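Long-range contacts in pyridoxamine 5'-phosphate oxidase family protein (Corynebacterium diphtheriae NCTC 13129, PDB 3CP3), which is of unknown function but belongs to the pyridoxamine 5'-phosphate oxidase family of the FMN-binding clan, and so may bind a flavin: residues A[22-27]-A[79-84]; A[26-31]-A[44-49]. All blocks are in the same frame, centred on the assembly; numbering follows the deposited sequence.

Interaction 1: residues A[22-27]-A[79-84]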
ATOM      1  N   SER A  22      16.052   1.600   8.752  1.00 27.69           N
ATOM      2  CA  SER A  22      16.175   3.015   9.136  1.00 26.49           C
ATOM      3  C   SER A  22      15.122   3.865   8.401  1.00 26.72           C
ATOM      4  O   SER A  22      14.428   4.750   8.982  1.00 26.53           O
ATOM      5  CB  SER A  22      17.560   3.524   8.788  1.00 24.89           C
ATOM      6  OG  SER A  22      18.553   2.771   9.469  1.00 25.34           O
ATOM      7  N   ARG A  23      14.972   3.635   7.109  1.00 25.66           N
ATOM      8  CA  ARG A  23      14.062   4.493   6.344  1.00 27.12           C
ATOM      9  C   ARG A  23      12.614   4.231   6.776  1.00 28.26           C
ATOM     10  O   ARG A  23      11.788   5.157   6.926  1.00 29.79           O
ATOM     11  CB  ARG A  23      14.180   4.218   4.856  1.00 26.46           C
ATOM     12  CG  ARG A  23      15.511   4.730   4.205  1.00 26.00           C
ATOM     13  CD  ARG A  23      15.463   4.476   2.751  1.00 27.44           C
ATOM     14  NE  ARG A  23      16.803   4.390   2.149  1.00 22.15           N
ATOM     15  CZ  ARG A  23      17.082   4.765   0.911  1.00 25.20           C
ATOM     16  NH1 ARG A  23      16.158   5.363   0.168  1.00 24.69           N
ATOM     17  NH2 ARG A  23      18.316   4.564   0.422  1.00 19.81           N
ATOM     18  N   LEU A  24      12.295   2.981   7.000  1.00 28.84           N
ATOM     19  CA  LEU A  24      10.929   2.675   7.497  1.00 30.19           C
ATOM     20  C   LEU A  24      10.655   3.386   8.844  1.00 29.95           C
ATOM     21  O   LEU A  24       9.566   3.974   9.043  1.00 30.68           O
ATOM     22  CB  LEU A  24      10.784   1.144   7.613  1.00 29.77           C
ATOM     23  CG  LEU A  24       9.438   0.597   8.133  1.00 36.31           C
ATOM     24  CD1 LEU A  24       8.910  -0.543   7.247  1.00 37.16           C
ATOM     25  CD2 LEU A  24       9.671   0.105   9.514  1.00 34.09           C
ATOM     26  N   SER A  25      11.657   3.328   9.727  0.60 29.75           N
ATOM     27  CA  SER A  25      11.704   3.986  11.037  0.60 29.50           C
ATOM     28  C   SER A  25      11.527   5.512  11.021  0.60 30.19           C
ATOM     29  O   SER A  25      11.139   6.102  12.041  0.60 30.07           O
ATOM     30  CB  SER A  25      13.059   3.701  11.695  0.60 30.01           C
ATOM     31  OG  SER A  25      13.997   4.707  11.337  0.60 27.65           O
ATOM     32  N   SER A  26      11.820   6.150   9.877  1.00 29.77           N
ATOM     33  CA  SER A  26      11.717   7.579   9.751  1.00 28.29           C
ATOM     34  C   SER A  26      10.281   8.016   9.434  1.00 29.08           C
ATOM     35  O   SER A  26      10.016   9.182   9.403  1.00 27.97           O
ATOM     36  CB  SER A  26      12.625   8.115   8.655  1.00 27.55           C
ATOM     37  OG  SER A  26      12.144   7.712   7.380  1.00 28.20           O
ATOM     38  N   GLU A  27       9.379   7.096   9.138  1.00 28.43           N
ATOM     39  CA  GLU A  27       8.011   7.484   8.836  1.00 29.13           C
ATOM     40  C   GLU A  27       7.174   7.033  10.045  1.00 29.08           C
ATOM     41  O   GLU A  27       7.586   6.170  10.807  1.00 27.36           O
ATOM     42  CB  GLU A  27       7.536   6.702   7.612  1.00 28.84           C
ATOM     43  CG  GLU A  27       8.293   7.080   6.320  1.00 32.15           C
ATOM     44  CD  GLU A  27       7.789   8.382   5.768  1.00 37.53           C
ATOM     45  OE1 GLU A  27       6.562   8.648   5.924  1.00 42.23           O
ATOM     46  OE2 GLU A  27       8.582   9.143   5.200  1.00 40.75           O
ATOM     47  N   PHE A  79       3.540  -5.184   5.318  1.00 27.74           N
ATOM     48  CA  PHE A  79       3.527  -3.823   5.832  1.00 29.58           C
ATOM     49  C   PHE A  79       4.465  -2.991   4.986  1.00 29.38           C
ATOM     50  O   PHE A  79       5.651  -3.373   4.765  1.00 30.62           O
ATOM     51  CB  PHE A  79       3.913  -3.790   7.332  1.00 29.68           C
ATOM     52  CG  PHE A  79       3.642  -2.453   7.992  1.00 30.31           C
ATOM     53  CD1 PHE A  79       2.358  -2.109   8.376  1.00 31.97           C
ATOM     54  CD2 PHE A  79       4.654  -1.519   8.177  1.00 29.91           C
ATOM     55  CE1 PHE A  79       2.103  -0.858   8.959  1.00 30.87           C
ATOM     56  CE2 PHE A  79       4.393  -0.278   8.742  1.00 27.78           C
ATOM     57  CZ  PHE A  79       3.119   0.040   9.121  1.00 31.10           C
ATOM     58  N   GLU A  80       3.973  -1.851   4.508  1.00 29.49           N
ATOM     59  CA  GLU A  80       4.683  -1.074   3.550  1.00 28.74           C
ATOM     60  C   GLU A  80       4.756   0.398   3.941  1.00 32.60           C
ATOM     61  O   GLU A  80       3.782   1.004   4.420  1.00 31.66           O
ATOM     62  CB  GLU A  80       4.065  -1.226   2.112  1.00 26.86           C
ATOM     63  CG  GLU A  80       4.928  -0.623   0.980  1.00 28.67           C
ATOM     64  CD  GLU A  80       4.504   0.781   0.574  1.00 30.29           C
ATOM     65  OE1 GLU A  80       3.560   1.352   1.233  1.00 29.03           O
ATOM     66  OE2 GLU A  80       4.991   1.238  -0.490  1.00 30.26           O
ATOM     67  N   VAL A  81       5.934   0.958   3.703  1.00 34.72           N
ATOM     68  CA  VAL A  81       6.182   2.396   3.805  1.00 38.86           C
ATOM     69  C   VAL A  81       6.829   2.822   2.480  1.00 39.13           C
ATOM     70  O   VAL A  81       7.587   2.047   1.856  1.00 36.08           O
ATOM     71  CB  VAL A  81       7.075   2.658   5.056  1.00 41.24           C
ATOM     72  CG1 VAL A  81       7.496   4.088   5.126  1.00 46.44           C
ATOM     73  CG2 VAL A  81       6.379   2.232   6.347  1.00 40.34           C
ATOM     74  N   ASP A  82       6.514   4.023   1.965  1.00 39.35           N
ATOM     75  CA  ASP A  82       7.207   4.563   0.803  1.00 38.72           C
ATOM     76  C   ASP A  82       7.382   6.087   0.842  1.00 41.34           C
ATOM     77  O   ASP A  82       6.921   6.720   1.813  1.00 40.96           O
ATOM     78  CB  ASP A  82       6.708   4.085  -0.620  1.00 39.08           C
ATOM     79  CG  ASP A  82       5.207   4.475  -0.967  1.00 40.69           C
ATOM     80  OD1 ASP A  82       4.909   5.575  -1.535  1.00 43.69           O
ATOM     81  OD2 ASP A  82       4.367   3.595  -0.833  1.00 30.97           O
ATOM     82  N   ARG A  83       8.097   6.580  -0.185  1.00 43.44           N
ATOM     83  CA  ARG A  83       8.291   8.020  -0.562  1.00 45.11           C
ATOM     84  C   ARG A  83       8.773   8.180  -1.974  1.00 47.82           C
ATOM     85  O   ARG A  83       9.884   7.752  -2.356  1.00 47.70           O
ATOM     86  CB  ARG A  83       9.224   8.745   0.380  1.00 45.70           C
ATOM     87  CG  ARG A  83       8.651   8.930   1.763  1.00 42.09           C
ATOM     88  CD  ARG A  83       7.534   9.999   1.798  1.00 45.42           C
ATOM     89  NE  ARG A  83       7.142  10.320   3.170  1.00 42.85           N
ATOM     90  CZ  ARG A  83       6.207  11.194   3.520  1.00 43.68           C
ATOM     91  NH1 ARG A  83       5.521  11.887   2.592  1.00 41.25           N
ATOM     92  NH2 ARG A  83       5.975  11.400   4.818  1.00 42.71           N
ATOM     93  N   PHE A  84       7.955   8.873  -2.755  1.00 49.67           N
ATOM     94  CA  PHE A  84       8.049   8.790  -4.169  1.00 52.54           C
ATOM     95  C   PHE A  84       7.814  10.189  -4.760  1.00 54.43           C
ATOM     96  O   PHE A  84       7.543  11.148  -4.006  1.00 55.43           O
ATOM     97  CB  PHE A  84       7.033   7.732  -4.632  1.00 53.59           C
ATOM     98  CG  PHE A  84       7.423   6.990  -5.896  1.00 53.04           C
ATOM     99  CD1 PHE A  84       8.188   5.847  -5.828  1.00 53.22           C
ATOM    100  CD2 PHE A  84       6.972   7.420  -7.144  1.00 54.92           C
ATOM    101  CE1 PHE A  84       8.543   5.158  -7.002  1.00 55.41           C
ATOM    102  CE2 PHE A  84       7.302   6.728  -8.324  1.00 55.99           C
ATOM    103  CZ  PHE A  84       8.084   5.588  -8.244  1.00 55.42           C
TER
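Glu-27 lies against Val-81 and ends in a salt bridge with Arg-83. Its side chain can be followed outward from the backbone. Glu-27 CB lies 3.6 Å from the methyl Val-81 CG1. The next carbon, Glu-27 CG, comes closer to the same methyl, with 3.3 Å to Val-81 CG1. The chain then bends at chi2, which places CD near the guanidinium of Arg-83. The main bond runs from Arg-83 NE to Glu-27 OE2, 2.8 Å long and nearly straight at 174°. OE2 lies in the guanidinium plane. NE meets it from the syn side, but 34° out of the carboxylate plane. A second bond, from Arg-83 NH2 to Glu-27 OE1 at 3.0 Å, is weak and bent. The two planes are 62° apart, so this is a twisted pairing with one strong bond.

Deeper in, Leu-24 crosses Val-81 at about a right angle. Leu-24 CD1 lies 3.9 Å from Val-81 CG2 and also comes to the edge of the Phe-79 ring, near its plane.

The contact seats the C-terminal part of helix 17-25 and the chain leading to Glu-27 on strand 76-83. From the same helix, Leu-24 also reaches two further strands: it touches Phe-47 and Leu-49 of strand 39-50, and Val-92 and Leu-94 of strand 89-100.

Interaction 2: residues A[26-31]-A[44-49]. With ACY (acetic acid), chain B.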
ATOM      1  N   SER A  26      11.820   6.150   9.877  1.00 29.77           N
ATOM      2  CA  SER A  26      11.717   7.579   9.751  1.00 28.29           C
ATOM      3  C   SER A  26      10.281   8.016   9.434  1.00 29.08           C
ATOM      4  O   SER A  26      10.016   9.182   9.403  1.00 27.97           O
ATOM      5  CB  SER A  26      12.625   8.115   8.655  1.00 27.55           C
ATOM      6  OG  SER A  26      12.144   7.712   7.380  1.00 28.20           O
ATOM      7  N   GLU A  27       9.379   7.096   9.138  1.00 28.43           N
ATOM      8  CA  GLU A  27       8.011   7.484   8.836  1.00 29.13           C
ATOM      9  C   GLU A  27       7.174   7.033  10.045  1.00 29.08           C
ATOM     10  O   GLU A  27       7.586   6.170  10.807  1.00 27.36           O
ATOM     11  CB  GLU A  27       7.536   6.702   7.612  1.00 28.84           C
ATOM     12  CG  GLU A  27       8.293   7.080   6.320  1.00 32.15           C
ATOM     13  CD  GLU A  27       7.789   8.382   5.768  1.00 37.53           C
ATOM     14  OE1 GLU A  27       6.562   8.648   5.924  1.00 42.23           O
ATOM     15  OE2 GLU A  27       8.582   9.143   5.200  1.00 40.75           O
ATOM     16  N   SER A  28       5.999   7.622  10.223  1.00 28.88           N
ATOM     17  CA  SER A  28       5.110   7.146  11.286  1.00 29.92           C
ATOM     18  C   SER A  28       3.788   6.587  10.754  1.00 30.35           C
ATOM     19  O   SER A  28       3.002   6.057  11.541  1.00 30.56           O
ATOM     20  CB  SER A  28       4.817   8.279  12.295  1.00 30.81           C
ATOM     21  OG  SER A  28       4.146   9.316  11.617  1.00 32.19           O
ATOM     22  N   VAL A  29       3.568   6.686   9.446  1.00 29.81           N
ATOM     23  CA  VAL A  29       2.397   6.085   8.785  1.00 31.05           C
ATOM     24  C   VAL A  29       2.832   5.010   7.813  1.00 30.67           C
ATOM     25  O   VAL A  29       3.702   5.252   6.984  1.00 30.12           O
ATOM     26  CB  VAL A  29       1.543   7.138   8.027  1.00 31.66           C
ATOM     27  CG1 VAL A  29       0.347   6.501   7.322  1.00 32.53           C
ATOM     28  CG2 VAL A  29       1.064   8.196   9.009  1.00 31.74           C
ATOM     29  N   GLY A  30       2.215   3.826   7.922  1.00 27.40           N
ATOM     30  CA  GLY A  30       2.477   2.720   6.969  1.00 27.73           C
ATOM     31  C   GLY A  30       1.184   2.045   6.545  1.00 28.60           C
ATOM     32  O   GLY A  30       0.094   2.387   7.058  1.00 27.23           O
ATOM     33  N   ARG A  31       1.268   1.089   5.634  1.00 26.68           N
ATOM     34  CA  ARG A  31       0.075   0.434   5.114  1.00 25.64           C
ATOM     35  C   ARG A  31       0.120  -1.033   5.398  1.00 26.69           C
ATOM     36  O   ARG A  31       1.115  -1.706   5.109  1.00 26.68           O
ATOM     37  CB  ARG A  31       0.039   0.622   3.589  1.00 28.26           C
ATOM     38  CG  ARG A  31      -0.053   2.127   3.268  1.00 29.87           C
ATOM     39  CD  ARG A  31       0.384   2.507   1.936  1.00 33.34           C
ATOM     40  NE  ARG A  31       0.419   3.960   1.970  1.00 33.93           N
ATOM     41  CZ  ARG A  31       1.532   4.632   2.184  1.00 43.64           C
ATOM     42  NH1 ARG A  31       2.720   3.972   2.249  1.00 34.89           N
ATOM     43  NH2 ARG A  31       1.462   5.950   2.244  1.00 41.67           N
ATOM     44  N   PRO A  44      -3.961   2.343   5.889  1.00 30.90           N
ATOM     45  CA  PRO A  44      -2.833   3.038   6.523  1.00 30.24           C
ATOM     46  C   PRO A  44      -2.996   3.002   8.038  1.00 29.58           C
ATOM     47  O   PRO A  44      -4.142   2.979   8.531  1.00 27.11           O
ATOM     48  CB  PRO A  44      -2.956   4.461   5.994  1.00 31.12           C
ATOM     49  CG  PRO A  44      -4.321   4.593   5.537  1.00 31.89           C
ATOM     50  CD  PRO A  44      -4.967   3.278   5.372  1.00 31.49           C
ATOM     51  N   VAL A  45      -1.893   2.943   8.760  1.00 27.19           N
ATOM     52  CA  VAL A  45      -1.957   2.997  10.221  1.00 28.95           C
ATOM     53  C   VAL A  45      -0.766   3.787  10.678  1.00 29.43           C
ATOM     54  O   VAL A  45       0.237   3.836   9.952  1.00 28.20           O
ATOM     55  CB  VAL A  45      -1.881   1.584  10.872  1.00 28.95           C
ATOM     56  CG1 VAL A  45      -3.104   0.801  10.591  1.00 32.40           C
ATOM     57  CG2 VAL A  45      -0.584   0.769  10.452  1.00 28.52           C
ATOM     58  N   ASN A  46      -0.866   4.440  11.840  0.50 29.01           N
ATOM     59  CA  ASN A  46       0.329   4.961  12.533  0.50 28.91           C
ATOM     60  C   ASN A  46       1.010   3.769  13.237  0.50 28.56           C
ATOM     61  O   ASN A  46       0.354   2.967  13.930  0.50 28.43           O
ATOM     62  CB  ASN A  46      -0.015   6.097  13.547  0.50 28.98           C
ATOM     63  CG  ASN A  46      -0.422   7.426  12.870  0.50 29.79           C
ATOM     64  OD1 ASN A  46       0.326   8.001  12.068  0.50 34.91           O
ATOM     65  ND2 ASN A  46      -1.600   7.917  13.209  0.50 27.81           N
ATOM     66  N   PHE A  47       2.317   3.638  13.066  1.00 27.82           N
ATOM     67  CA  PHE A  47       3.061   2.465  13.572  1.00 28.14           C
ATOM     68  C   PHE A  47       4.349   2.959  14.251  1.00 28.40           C
ATOM     69  O   PHE A  47       4.799   4.105  14.042  1.00 28.23           O
ATOM     70  CB  PHE A  47       3.421   1.496  12.391  1.00 27.76           C
ATOM     71  CG  PHE A  47       4.547   2.014  11.548  1.00 27.76           C
ATOM     72  CD1 PHE A  47       5.866   1.586  11.767  1.00 26.95           C
ATOM     73  CD2 PHE A  47       4.309   2.961  10.572  1.00 27.12           C
ATOM     74  CE1 PHE A  47       6.919   2.133  11.047  1.00 26.66           C
ATOM     75  CE2 PHE A  47       5.369   3.481   9.802  1.00 28.90           C
ATOM     76  CZ  PHE A  47       6.677   3.071  10.045  1.00 26.15           C
ATOM     77  N   VAL A  48       4.983   2.067  14.990  1.00 28.86           N
ATOM     78  CA  VAL A  48       6.352   2.279  15.418  1.00 29.47           C
ATOM     79  C   VAL A  48       7.096   0.971  15.175  1.00 31.86           C
ATOM     80  O   VAL A  48       6.511  -0.117  15.286  1.00 29.75           O
ATOM     81  CB  VAL A  48       6.457   2.698  16.924  1.00 28.84           C
ATOM     82  CG1 VAL A  48       6.061   4.164  17.115  1.00 30.13           C
ATOM     83  CG2 VAL A  48       5.608   1.751  17.857  1.00 28.32           C
ATOM     84  N   LEU A  49       8.376   1.095  14.830  1.00 32.69           N
ATOM     85  CA  LEU A  49       9.277  -0.035  14.714  1.00 36.01           C
ATOM     86  C   LEU A  49       9.985  -0.266  16.050  1.00 37.19           C
ATOM     87  O   LEU A  49      10.582   0.658  16.601  1.00 36.96           O
ATOM     88  CB  LEU A  49      10.341   0.282  13.646  1.00 35.31           C
ATOM     89  CG  LEU A  49      11.406  -0.789  13.422  1.00 38.50           C
ATOM     90  CD1 LEU A  49      10.737  -2.049  12.759  1.00 40.50           C
ATOM     91  CD2 LEU A  49      12.505  -0.241  12.517  1.00 36.37           C
TER
HETATM   92  C   ACY B 201       4.333   6.753   4.063  1.00 47.79           C
HETATM   93  O   ACY B 201       4.531   5.611   4.536  1.00 44.92           O
HETATM   94  OXT ACY B 201       4.318   7.800   4.758  1.00 47.67           O
HETATM   95  CH3 ACY B 201       4.113   6.893   2.565  1.00 46.44           C
HETATM   96  O   HOH W   1       7.257   5.153  13.428  1.00 30.26           O
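Phe-47 fits its ring against the backbone of residues 27-30. Its CG sits between the backbone N and the carbonyl carbon (chi1 75°), the crowded position for a side chain. The ring edge meets the main chain, with Phe-47 CE2 3.6 Å from Val-29 C. Phe-47 CD2 is 3.5 Å from Gly-30 N. Phe-47 CZ comes to 3.3 Å from Glu-27 O, obliquely to the ring. One water donates to both Glu-27 O and Phe-47 O, and so ties the two backbones beyond the last direct bond. It also lies over one face of the ring, toward the rim.

The two strands form an antiparallel beta hairpin. Gly-30 and Val-45 form a hydrogen-bonded pair: Gly-30 N to Val-45 O is 2.8 Å, and Val-45 N to Gly-30 O is 2.7 Å. A third bond runs from Phe-47 N to Ser-28 O, with the donor tilted 33° from the carbonyl plane. Gly-30 has no side chain, and the ring edge of Phe-47 lies close to its backbone.

On the face that carries Val-29, Arg-31 and Pro-44, the side chains of Val-29 and Pro-44 lie side by side and point the same way. Val-29 CG1 is 4.1 Å from Pro-44 CB. Both residues pack on Phe-84 of the second subunit.

Arg-31 is extended from CG to NE, and its NE makes a salt bridge with Asp-82 of the second subunit. NH1 gives a weak bond to O of the acetic acid. OXT of the acetic acid is 2.7 Å from Glu-27 OE1. Charged and polar groups thus gather beside the strand. The acetic acid, modelled with a doubtful contact to Arg-31, may mark a small polar site.

In the fold
Both contacts begin at the residues that join helix 17-25 to strand 29-36, and they share Ser-26 and Glu-27. Their centres are 8 Å apart. Strands 76-83 and 29-36 are neighbours in one antiparallel sheet, and Arg-31 NH1 of interaction 2 makes a salt bridge of 2.9 Å to Glu-80 OE1 of interaction 1. On the side of helix 17-25 the two contacts share an apolar layer: Phe-79 CZ is 3.4 Å from Phe-47 CG, in an edge-to-face ring pair. The acetic acid, probably from the crystallisation liquor, lies near Glu-27 and Arg-31. It may mark a pocket, but no active site is established here. Both contacts also reach the second subunit.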